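Local structure of probable zinc protease PqqL (Escherichia coli, 6OFT) at residues 79-84 against 100-105; 32-37 against 108-113; 59-64 against 85-90; 70-75 against 114-119. The protein probably acts as a zinc-dependent endopeptidase of the peptidase M16 family, the chain here being the first half of the periplasmic protein. One frame throughout, in Å; residues are numbered along the deposited sequence.

In the fold
All four contacts belong to the N-terminal M16 domain. Interactions 1 to 3 use strands 96-103, 31-38 and 87-91; interaction 4 joins helices 71-77 and 107-122 beside them. Interactions 1 and 2, with centres about 8 Å apart, are joined by backbone hydrogen bonds between strands 96-103 and 31-38. Helix 107-122 serves both interaction 2 and interaction 4 (centres about 10 Å apart). Interaction 3 sits about 9 Å from interaction 4, centre to centre, linked by a probable hydrogen bond between Thr64 OG1 and Glu119 OE1. It is nearest the predicted zinc site: the side chain of Ala89 comes within about 3 Å of that of Glu57, the predicted proton acceptor, whereas Val100 of interaction 1 is about 12 Å away.

Interaction 1. Residues 79-84 against 100-105; sequences MGLRFG and VSLPTT
Leu81 sets its CD2 methyl 3.6 Å from the carbonyl O of Ser101, and that oxygen is the odd feature here: it is buried by the contact, yet nothing in the model hydrogen-bonds to it. Around this point the rest is apolar. CD2 also lies 3.9 Å from Leu102 CB, and the other branch, CD1, comes to 4.0 Å from the same Leu102 CB, so the fork of Leu81 straddles the root of the Leu102 side chain. CD1 makes a looser touch as well, 4.3 Å from Val100 CG1. With its CG between the backbone N and the carbonyl carbon (chi1 79°), Leu102 meets Leu81 most closely through CB.

Leu81 gets here because helix 71-77 ends a few residues before it. Gly80, with positive phi, is the C-prime residue of a Schellman motif, in which Leu81 N bonds to Phe76 O and Gly80 N to Glu77 O; the chain then turns and brings Leu81 over strand 96-103. Phe76 and Asp86 also pack on Leu81, while the hydroxyl of Ser101 is held elsewhere, by Gln31 and Asn33. Between these two segments the attraction is mainly dispersion between methyl and methylene groups, and the price is probably some desolvation of a backbone carbonyl with a methyl group set against it.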
# COMPACT_ATOMS: atom_id res chain seq x y z
N MET A 79 -25.06 -19.11 -4.76
CA MET A 79 -25.04 -18.72 -3.34
C MET A 79 -25.21 -17.21 -3.22
O MET A 79 -25.03 -16.65 -2.14
CB MET A 79 -23.72 -19.18 -2.68
CG MET A 79 -23.48 -20.70 -2.75
SD MET A 79 -22.00 -21.18 -1.84
CE MET A 79 -20.70 -20.58 -2.94
N GLY A 80 -25.56 -16.56 -4.34
CA GLY A 80 -25.79 -15.12 -4.44
C GLY A 80 -24.54 -14.28 -4.31
O GLY A 80 -24.61 -13.12 -3.91
N LEU A 81 -23.39 -14.85 -4.68
CA LEU A 81 -22.09 -14.19 -4.59
C LEU A 81 -21.60 -13.84 -6.00
O LEU A 81 -21.53 -14.70 -6.87
CB LEU A 81 -21.10 -15.08 -3.79
CG LEU A 81 -21.60 -15.48 -2.39
CD1 LEU A 81 -20.71 -16.57 -1.74
CD2 LEU A 81 -21.70 -14.26 -1.45
N ARG A 82 -21.37 -12.55 -6.23
CA ARG A 82 -21.04 -12.02 -7.54
C ARG A 82 -19.62 -11.52 -7.66
O ARG A 82 -19.14 -10.82 -6.78
CB ARG A 82 -22.04 -10.90 -7.90
CG ARG A 82 -21.89 -10.33 -9.31
CD ARG A 82 -23.22 -9.81 -9.81
NE ARG A 82 -24.09 -10.90 -10.24
CZ ARG A 82 -25.37 -10.75 -10.56
NH1 ARG A 82 -25.94 -9.55 -10.52
NH2 ARG A 82 -26.09 -11.80 -10.94
N PHE A 83 -18.96 -11.89 -8.76
CA PHE A 83 -17.60 -11.45 -9.08
C PHE A 83 -17.62 -9.92 -9.25
O PHE A 83 -18.51 -9.38 -9.91
CB PHE A 83 -17.08 -12.15 -10.35
CG PHE A 83 -15.64 -11.80 -10.66
CD1 PHE A 83 -14.60 -12.37 -9.95
CD2 PHE A 83 -15.34 -10.84 -11.62
CE1 PHE A 83 -13.27 -12.01 -10.20
CE2 PHE A 83 -14.02 -10.49 -11.88
CZ PHE A 83 -12.99 -11.07 -11.17
N GLY A 84 -16.66 -9.26 -8.62
CA GLY A 84 -16.56 -7.80 -8.63
C GLY A 84 -17.33 -7.14 -7.51
O GLY A 84 -17.17 -5.93 -7.29
N VAL A 100 -13.36 -13.43 -0.65
CA VAL A 100 -14.78 -13.75 -0.61
C VAL A 100 -15.37 -13.16 0.70
O VAL A 100 -14.81 -13.36 1.78
CB VAL A 100 -15.13 -15.26 -0.77
CG1 VAL A 100 -16.65 -15.49 -0.79
CG2 VAL A 100 -14.48 -15.88 -2.01
N SER A 101 -16.48 -12.43 0.59
CA SER A 101 -17.25 -11.89 1.71
C SER A 101 -18.64 -12.51 1.59
O SER A 101 -19.25 -12.43 0.53
CB SER A 101 -17.35 -10.37 1.62
OG SER A 101 -17.93 -9.85 2.82
N LEU A 102 -19.11 -13.17 2.65
CA LEU A 102 -20.42 -13.81 2.62
C LEU A 102 -21.04 -13.84 4.02
O LEU A 102 -20.30 -13.67 4.99
CB LEU A 102 -20.31 -15.25 2.03
CG LEU A 102 -19.79 -16.39 2.93
CD1 LEU A 102 -20.28 -17.73 2.43
CD2 LEU A 102 -18.27 -16.40 3.03
N PRO A 103 -22.37 -14.10 4.16
CA PRO A 103 -22.94 -14.24 5.51
C PRO A 103 -22.41 -15.49 6.21
O PRO A 103 -21.97 -16.44 5.55
CB PRO A 103 -24.45 -14.38 5.24
CG PRO A 103 -24.66 -13.98 3.82
CD PRO A 103 -23.39 -14.33 3.12
N THR A 104 -22.48 -15.53 7.55
CA THR A 104 -22.06 -16.69 8.33
C THR A 104 -23.26 -17.59 8.67
O THR A 104 -23.07 -18.69 9.19
CB THR A 104 -21.41 -16.25 9.65
OG1 THR A 104 -22.34 -15.45 10.37
CG2 THR A 104 -20.12 -15.50 9.45
N THR A 105 -24.49 -17.13 8.36
CA THR A 105 -25.73 -17.80 8.75
C THR A 105 -26.08 -19.08 7.95
O THR A 105 -26.85 -19.90 8.45
CB THR A 105 -26.88 -16.79 8.76
OG1 THR A 105 -26.86 -16.04 7.54
CG2 THR A 105 -26.78 -15.81 9.94

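Interaction 2. Residues 32-37 against 108-113; sequences VNLWLQ and QNLQQV
Four aliphatic side chains make this contact, Val32 and Leu34 from the strand and Leu110 and Val113 from the helix, and their rotamers decide which methyl does the touching. Val32 has CG1 between its backbone N and carbonyl carbon (chi1 69°), and it is this branch that meets the helix, 3.9 Å from Leu110 CD2. Leu34 is stretched out: its CD1 lies anti to CA (chi2 175°), which carries that methyl outward from the strand and brings it to 3.8 Å from Val113 CG1. Leu110 CD2 is a looser neighbour, 4.4 Å from Leu34 CD1.

On the helix the two residues behave differently. Val113 points its CB at the strand, and its CG1 makes the touch. Leu110 leaves the helix more obliquely, but its far end swings back so that CD2, the branch off the extended line of the chain, sits near both Val32 and Leu34. Leu102 of the adjacent strand packs on Leu34 and Val113, and Met114 and Phe117, the next part of the helix, continue the cover over Leu34.

The short axes run nearly parallel, 13° apart and 11.3 Å at closest approach. On the strand's other face, Asn33 and Trp35 meet helix 378-391. A helix laid along a sheet strand with valine and leucine methyls between them is ordinary alpha/beta layering, here in the N-terminal domain of an M16 peptidase.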
# COMPACT_ATOMS: atom_id res chain seq x y z
N VAL A 32 -18.54 -12.32 7.24
CA VAL A 32 -17.16 -12.80 7.33
C VAL A 32 -16.43 -12.56 6.00
O VAL A 32 -17.02 -12.67 4.94
CB VAL A 32 -17.09 -14.29 7.78
CG1 VAL A 32 -17.63 -15.23 6.70
CG2 VAL A 32 -15.67 -14.68 8.18
N ASN A 33 -15.14 -12.23 6.10
CA ASN A 33 -14.23 -12.10 4.98
C ASN A 33 -13.33 -13.31 5.05
O ASN A 33 -12.84 -13.67 6.13
CB ASN A 33 -13.41 -10.82 5.06
CG ASN A 33 -14.12 -9.60 4.54
OD1 ASN A 33 -15.23 -9.67 4.00
ND2 ASN A 33 -13.51 -8.45 4.74
N LEU A 34 -13.19 -13.99 3.91
CA LEU A 34 -12.32 -15.15 3.76
C LEU A 34 -11.37 -14.79 2.65
O LEU A 34 -11.81 -14.56 1.51
CB LEU A 34 -13.11 -16.43 3.43
CG LEU A 34 -14.23 -16.86 4.38
CD1 LEU A 34 -14.97 -18.07 3.83
CD2 LEU A 34 -13.70 -17.19 5.80
N TRP A 35 -10.08 -14.58 2.99
CA TRP A 35 -9.07 -14.19 2.02
C TRP A 35 -7.95 -15.21 2.00
O TRP A 35 -7.40 -15.54 3.05
CB TRP A 35 -8.44 -12.82 2.36
CG TRP A 35 -9.28 -11.58 2.18
CD1 TRP A 35 -10.64 -11.49 2.08
CD2 TRP A 35 -8.79 -10.23 2.22
NE1 TRP A 35 -11.03 -10.18 1.97
CE2 TRP A 35 -9.91 -9.38 2.06
CE3 TRP A 35 -7.52 -9.65 2.37
CZ2 TRP A 35 -9.80 -7.98 2.09
CZ3 TRP A 35 -7.40 -8.27 2.34
CH2 TRP A 35 -8.53 -7.45 2.19
N LEU A 36 -7.56 -15.64 0.78
CA LEU A 36 -6.41 -16.52 0.60
C LEU A 36 -5.29 -15.63 0.06
O LEU A 36 -5.40 -15.04 -1.03
CB LEU A 36 -6.70 -17.70 -0.35
CG LEU A 36 -5.47 -18.57 -0.71
CD1 LEU A 36 -4.87 -19.26 0.57
CD2 LEU A 36 -5.80 -19.58 -1.82
N GLN A 37 -4.20 -15.54 0.83
CA GLN A 37 -3.06 -14.71 0.50
C GLN A 37 -1.84 -15.52 0.08
O GLN A 37 -1.28 -16.27 0.88
CB GLN A 37 -2.76 -13.76 1.69
CG GLN A 37 -1.45 -12.96 1.59
CD GLN A 37 -1.18 -12.26 2.89
OE1 GLN A 37 -0.99 -12.89 3.93
NE2 GLN A 37 -1.20 -10.94 2.87
N GLN A 108 -23.66 -24.41 5.04
CA GLN A 108 -23.32 -25.19 3.84
C GLN A 108 -22.62 -24.32 2.79
O GLN A 108 -21.73 -24.80 2.09
CB GLN A 108 -24.56 -25.91 3.25
CG GLN A 108 -25.04 -27.13 4.07
CD GLN A 108 -25.54 -26.80 5.47
OE1 GLN A 108 -26.47 -26.00 5.67
NE2 GLN A 108 -24.91 -27.41 6.48
N ASN A 109 -22.98 -23.01 2.73
CA ASN A 109 -22.37 -22.04 1.82
C ASN A 109 -20.95 -21.72 2.27
O ASN A 109 -20.07 -21.62 1.42
CB ASN A 109 -23.21 -20.78 1.74
CG ASN A 109 -24.47 -20.97 0.94
OD1 ASN A 109 -24.68 -21.99 0.28
ND2 ASN A 109 -25.33 -19.99 0.95
N LEU A 110 -20.72 -21.61 3.60
CA LEU A 110 -19.38 -21.39 4.14
C LEU A 110 -18.47 -22.53 3.71
O LEU A 110 -17.35 -22.28 3.26
CB LEU A 110 -19.40 -21.33 5.68
CG LEU A 110 -19.74 -20.02 6.36
CD1 LEU A 110 -19.73 -20.20 7.87
CD2 LEU A 110 -18.74 -18.91 5.97
N GLN A 111 -18.97 -23.78 3.83
CA GLN A 111 -18.29 -25.02 3.46
C GLN A 111 -17.98 -25.09 1.96
O GLN A 111 -16.87 -25.46 1.57
CB GLN A 111 -19.11 -26.23 3.95
CG GLN A 111 -18.55 -27.61 3.60
CD GLN A 111 -17.06 -27.78 3.85
OE1 GLN A 111 -16.52 -27.46 4.94
NE2 GLN A 111 -16.36 -28.28 2.83
N GLN A 112 -18.97 -24.71 1.13
CA GLN A 112 -18.83 -24.68 -0.30
C GLN A 112 -17.72 -23.69 -0.70
O GLN A 112 -16.88 -24.04 -1.53
CB GLN A 112 -20.18 -24.32 -0.95
CG GLN A 112 -20.13 -24.20 -2.46
CD GLN A 112 -19.85 -25.51 -3.14
OE1 GLN A 112 -20.76 -26.19 -3.61
NE2 GLN A 112 -18.57 -25.88 -3.24
N VAL A 113 -17.69 -22.47 -0.09
CA VAL A 113 -16.67 -21.44 -0.37
C VAL A 113 -15.27 -21.99 0.01
O VAL A 113 -14.32 -21.84 -0.76
CB VAL A 113 -17.02 -20.08 0.32
CG1 VAL A 113 -15.84 -19.12 0.30
CG2 VAL A 113 -18.23 -19.41 -0.32

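Interaction 3. Residues 59-64 against 85-90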
# COMPACT_ATOMS: atom_id res chain seq x y z
N MET A 59 -6.82 -17.03 -13.99
CA MET A 59 -7.08 -18.44 -14.29
C MET A 59 -7.75 -19.21 -13.14
O MET A 59 -8.25 -20.30 -13.38
CB MET A 59 -5.80 -19.16 -14.76
CG MET A 59 -5.30 -18.76 -16.16
SD MET A 59 -6.53 -18.71 -17.49
CE MET A 59 -7.25 -20.41 -17.38
N MET A 60 -7.81 -18.63 -11.92
CA MET A 60 -8.45 -19.30 -10.78
C MET A 60 -9.97 -19.35 -10.95
O MET A 60 -10.64 -20.26 -10.45
CB MET A 60 -8.07 -18.64 -9.44
CG MET A 60 -6.60 -18.81 -9.05
SD MET A 60 -5.96 -20.50 -9.05
CE MET A 60 -5.02 -20.47 -10.56
N PHE A 61 -10.50 -18.40 -11.71
CA PHE A 61 -11.93 -18.28 -11.98
C PHE A 61 -12.32 -18.94 -13.30
O PHE A 61 -13.47 -18.78 -13.73
CB PHE A 61 -12.34 -16.79 -11.97
CG PHE A 61 -11.97 -16.10 -10.67
CD1 PHE A 61 -12.81 -16.18 -9.56
CD2 PHE A 61 -10.77 -15.41 -10.55
CE1 PHE A 61 -12.46 -15.55 -8.36
CE2 PHE A 61 -10.42 -14.81 -9.34
CZ PHE A 61 -11.27 -14.88 -8.26
N ASN A 62 -11.41 -19.70 -13.93
CA ASN A 62 -11.72 -20.31 -15.22
C ASN A 62 -11.48 -21.83 -15.30
O ASN A 62 -11.39 -22.37 -16.40
CB ASN A 62 -10.99 -19.56 -16.35
CG ASN A 62 -11.55 -18.17 -16.54
OD1 ASN A 62 -12.62 -17.98 -17.14
ND2 ASN A 62 -10.87 -17.18 -16.00
N GLY A 63 -11.45 -22.50 -14.17
CA GLY A 63 -11.31 -23.95 -14.16
C GLY A 63 -10.48 -24.57 -13.06
O GLY A 63 -9.30 -24.26 -12.89
N THR A 64 -11.09 -25.50 -12.33
CA THR A 64 -10.43 -26.31 -11.30
C THR A 64 -10.85 -27.75 -11.60
O THR A 64 -11.70 -27.96 -12.47
CB THR A 64 -10.77 -25.88 -9.85
OG1 THR A 64 -12.08 -26.32 -9.49
CG2 THR A 64 -10.57 -24.38 -9.56
N ARG A 85 -18.16 -7.91 -6.77
CA ARG A 85 -18.96 -7.44 -5.65
C ARG A 85 -18.62 -8.20 -4.35
O ARG A 85 -18.16 -7.57 -3.40
CB ARG A 85 -20.46 -7.55 -5.98
CG ARG A 85 -21.41 -7.03 -4.88
CD ARG A 85 -22.87 -7.24 -5.26
NE ARG A 85 -23.26 -8.65 -5.14
CZ ARG A 85 -24.32 -9.18 -5.74
NH1 ARG A 85 -25.08 -8.45 -6.54
NH2 ARG A 85 -24.61 -10.47 -5.57
N ASP A 86 -18.87 -9.52 -4.30
CA ASP A 86 -18.63 -10.37 -3.12
C ASP A 86 -17.35 -11.19 -3.28
O ASP A 86 -16.75 -11.60 -2.28
CB ASP A 86 -19.80 -11.33 -2.90
CG ASP A 86 -21.14 -10.64 -2.97
OD1 ASP A 86 -21.49 -9.94 -2.00
OD2 ASP A 86 -21.83 -10.79 -4.00
N VAL A 87 -16.98 -11.45 -4.55
CA VAL A 87 -15.81 -12.23 -4.93
C VAL A 87 -14.87 -11.33 -5.71
O VAL A 87 -15.29 -10.68 -6.66
CB VAL A 87 -16.19 -13.51 -5.73
CG1 VAL A 87 -14.97 -14.41 -5.92
CG2 VAL A 87 -17.33 -14.29 -5.05
N ASN A 88 -13.61 -11.28 -5.30
CA ASN A 88 -12.60 -10.43 -5.95
C ASN A 88 -11.24 -11.05 -5.81
O ASN A 88 -11.05 -11.93 -4.98
CB ASN A 88 -12.55 -9.03 -5.26
CG ASN A 88 -13.78 -8.18 -5.43
OD1 ASN A 88 -14.06 -7.66 -6.51
ND2 ASN A 88 -14.55 -8.03 -4.35
N ALA A 89 -10.26 -10.54 -6.58
CA ALA A 89 -8.87 -11.00 -6.48
C ALA A 89 -7.99 -9.89 -7.00
O ALA A 89 -8.46 -9.07 -7.78
CB ALA A 89 -8.66 -12.27 -7.32
N TYR A 90 -6.72 -9.85 -6.57
CA TYR A 90 -5.79 -8.86 -7.08
C TYR A 90 -4.38 -9.42 -7.03
O TYR A 90 -4.08 -10.26 -6.18
CB TYR A 90 -5.87 -7.51 -6.30
CG TYR A 90 -5.33 -7.54 -4.88
CD1 TYR A 90 -3.97 -7.42 -4.63
CD2 TYR A 90 -6.20 -7.61 -3.79
CE1 TYR A 90 -3.47 -7.45 -3.33
CE2 TYR A 90 -5.71 -7.60 -2.48
CZ TYR A 90 -4.35 -7.49 -2.25
OH TYR A 90 -3.87 -7.49 -0.96
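Phe61 carries its side of this contact alone, and it presents the edge of its ring to strand 87-91. Phe61 CE1 lies 3.7 Å from Val87 CG1, and across CZ, along the same rim, CE2 lies 3.7 Å from Ala89 CB, both methyls sitting near the ring plane. The para carbon joins in, with Phe61 CZ 3.8 Å from Ala89 CB and, more distantly and obliquely, 4.4 Å from Asn88 O. Val87 has CG1 anti to its backbone N (chi1 -172°), the branch that meets the ring. Two other rings meet Phe61: Phe83 edge-to-face, and Trp120 with planes at about 65°.

Phe61 lies in the type I turn from Met59 to Asn62, shortly after the predicted zinc ligand His58, and Ala89 adjoins the predicted proton acceptor Glu57. Strand 87-91 is the outermost strand of its sheet in this chain, the kind of edge on which M16 peptidases take up an extended substrate, so it may play that part here. The contact is almost wholly apolar: methyl groups against aromatic C-H, which would fix the strand beside helix 52-59, bearer of the predicted catalytic residues, by shape rather than by directional bonds.

Interaction 4. Residues 70-75 against 114-119; sequences NKVIET and MAIFSE
Behind the meeting of Thr75 with Ile116 lies a flat group, the peptide carbonyl of Lys71, gripped from opposite faces of its plane. Thr75 N lies 2.9 Å from Lys71 O on one face. Thr75 OG1 lies 2.7 Å from Lys71 O on the other, the hydroxyl tilted 28° from the plane. A second flat group, the carboxylate of Glu74, is met nearly end-on at OE1 by Lys71 NZ, 3.0 Å away, a salt bridge on the exposed side of the helix turned from the contact.

The hydroxyl bond fixes the rotation of Thr75. With OG1 drawn back toward its own helix, CG2 stands anti to the backbone N and is offered to the neighbour, where it lies 3.9 Å from Ile116 CD1. The Ile116 side chain is extended (chi2 168°), which carries CD1 out to Thr75; the two side chains lie alongside, running in opposite senses. One turn earlier Val72 makes a looser touch, its CG1 4.3 Å from Ile116 CG2, so the two branches of Ile116 serve different residues of helix 71-77.

Trp67 packs on Val72, Thr75, Ala115 and Glu119, bridging both helices from the preceding loop. The carboxylate of Glu119 is taken by Lys65, Thr64 and Thr66 of that loop. Helices 71-77 and 107-122 pack against each other and both reach the sheet, Phe76 through Val87 and Val100 and Phe117 through Leu34 and Leu36, as in the helical layer of the alpha/beta M16 domain.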
# COMPACT_ATOMS: atom_id res chain seq x y z
N ASN A 70 -16.62 -22.36 -16.50
CA ASN A 70 -17.33 -21.34 -15.74
C ASN A 70 -18.02 -21.86 -14.44
O ASN A 70 -18.76 -21.11 -13.79
CB ASN A 70 -18.36 -20.66 -16.65
CG ASN A 70 -18.78 -19.30 -16.17
OD1 ASN A 70 -17.95 -18.46 -15.80
ND2 ASN A 70 -20.08 -19.05 -16.14
N LYS A 71 -17.76 -23.12 -14.04
CA LYS A 71 -18.43 -23.71 -12.88
C LYS A 71 -18.09 -23.05 -11.53
O LYS A 71 -18.95 -23.06 -10.66
CB LYS A 71 -18.24 -25.23 -12.81
CG LYS A 71 -18.92 -26.00 -13.95
CD LYS A 71 -20.43 -26.12 -13.79
CE LYS A 71 -21.08 -26.79 -14.97
NZ LYS A 71 -22.50 -26.39 -15.12
N VAL A 72 -16.89 -22.46 -11.35
CA VAL A 72 -16.53 -21.76 -10.09
C VAL A 72 -17.45 -20.53 -9.92
O VAL A 72 -18.03 -20.34 -8.85
CB VAL A 72 -15.00 -21.44 -9.96
CG1 VAL A 72 -14.72 -20.20 -9.12
CG2 VAL A 72 -14.24 -22.64 -9.39
N ILE A 73 -17.62 -19.77 -11.01
CA ILE A 73 -18.46 -18.57 -11.04
C ILE A 73 -19.93 -18.92 -10.88
O ILE A 73 -20.63 -18.25 -10.11
CB ILE A 73 -18.15 -17.71 -12.30
CG1 ILE A 73 -16.71 -17.10 -12.24
CG2 ILE A 73 -19.23 -16.66 -12.59
CD1 ILE A 73 -16.39 -16.04 -11.10
N GLU A 74 -20.38 -20.01 -11.53
CA GLU A 74 -21.76 -20.51 -11.43
C GLU A 74 -22.06 -20.99 -10.02
O GLU A 74 -23.19 -20.84 -9.56
CB GLU A 74 -22.03 -21.64 -12.46
CG GLU A 74 -22.08 -21.17 -13.91
CD GLU A 74 -22.11 -22.23 -15.00
OE1 GLU A 74 -22.42 -23.40 -14.69
OE2 GLU A 74 -21.82 -21.89 -16.17
N THR A 75 -21.05 -21.57 -9.33
CA THR A 75 -21.22 -22.04 -7.95
C THR A 75 -21.39 -20.81 -7.03
O THR A 75 -22.30 -20.81 -6.19
CB THR A 75 -20.10 -22.98 -7.51
OG1 THR A 75 -20.05 -24.10 -8.41
CG2 THR A 75 -20.28 -23.50 -6.09
N MET A 114 -15.17 -22.67 1.15
CA MET A 114 -13.91 -23.28 1.63
C MET A 114 -13.40 -24.36 0.66
O MET A 114 -12.19 -24.49 0.47
CB MET A 114 -14.10 -23.88 3.02
CG MET A 114 -14.20 -22.84 4.14
SD MET A 114 -12.86 -21.62 4.18
CE MET A 114 -11.44 -22.65 4.51
N ALA A 115 -14.32 -25.12 0.05
CA ALA A 115 -14.01 -26.18 -0.92
C ALA A 115 -13.41 -25.57 -2.19
O ALA A 115 -12.44 -26.12 -2.72
CB ALA A 115 -15.25 -26.98 -1.24
N ILE A 116 -13.92 -24.38 -2.62
CA ILE A 116 -13.39 -23.62 -3.75
C ILE A 116 -11.97 -23.11 -3.41
O ILE A 116 -11.10 -23.19 -4.27
CB ILE A 116 -14.36 -22.47 -4.18
CG1 ILE A 116 -15.67 -23.05 -4.79
CG2 ILE A 116 -13.68 -21.51 -5.17
CD1 ILE A 116 -16.81 -22.07 -4.99
N PHE A 117 -11.75 -22.62 -2.18
CA PHE A 117 -10.42 -22.14 -1.75
C PHE A 117 -9.39 -23.28 -1.78
O PHE A 117 -8.25 -23.06 -2.20
CB PHE A 117 -10.45 -21.48 -0.36
CG PHE A 117 -10.80 -20.00 -0.35
CD1 PHE A 117 -9.92 -19.06 -0.86
CD2 PHE A 117 -11.97 -19.55 0.25
CE1 PHE A 117 -10.22 -17.69 -0.81
CE2 PHE A 117 -12.26 -18.19 0.31
CZ PHE A 117 -11.39 -17.27 -0.22
N SER A 118 -9.80 -24.49 -1.35
CA SER A 118 -8.95 -25.68 -1.35
C SER A 118 -8.44 -26.02 -2.78
O SER A 118 -7.27 -26.34 -2.95
CB SER A 118 -9.71 -26.86 -0.76
OG SER A 118 -8.82 -27.93 -0.53
N GLU A 119 -9.30 -25.88 -3.80
CA GLU A 119 -8.97 -26.12 -5.20
C GLU A 119 -8.19 -24.98 -5.84
O GLU A 119 -7.41 -25.23 -6.74
CB GLU A 119 -10.22 -26.47 -6.02
CG GLU A 119 -10.89 -27.72 -5.46
CD GLU A 119 -11.25 -28.75 -6.50
OE1 GLU A 119 -11.38 -28.40 -7.69
OE2 GLU A 119 -11.41 -29.93 -6.11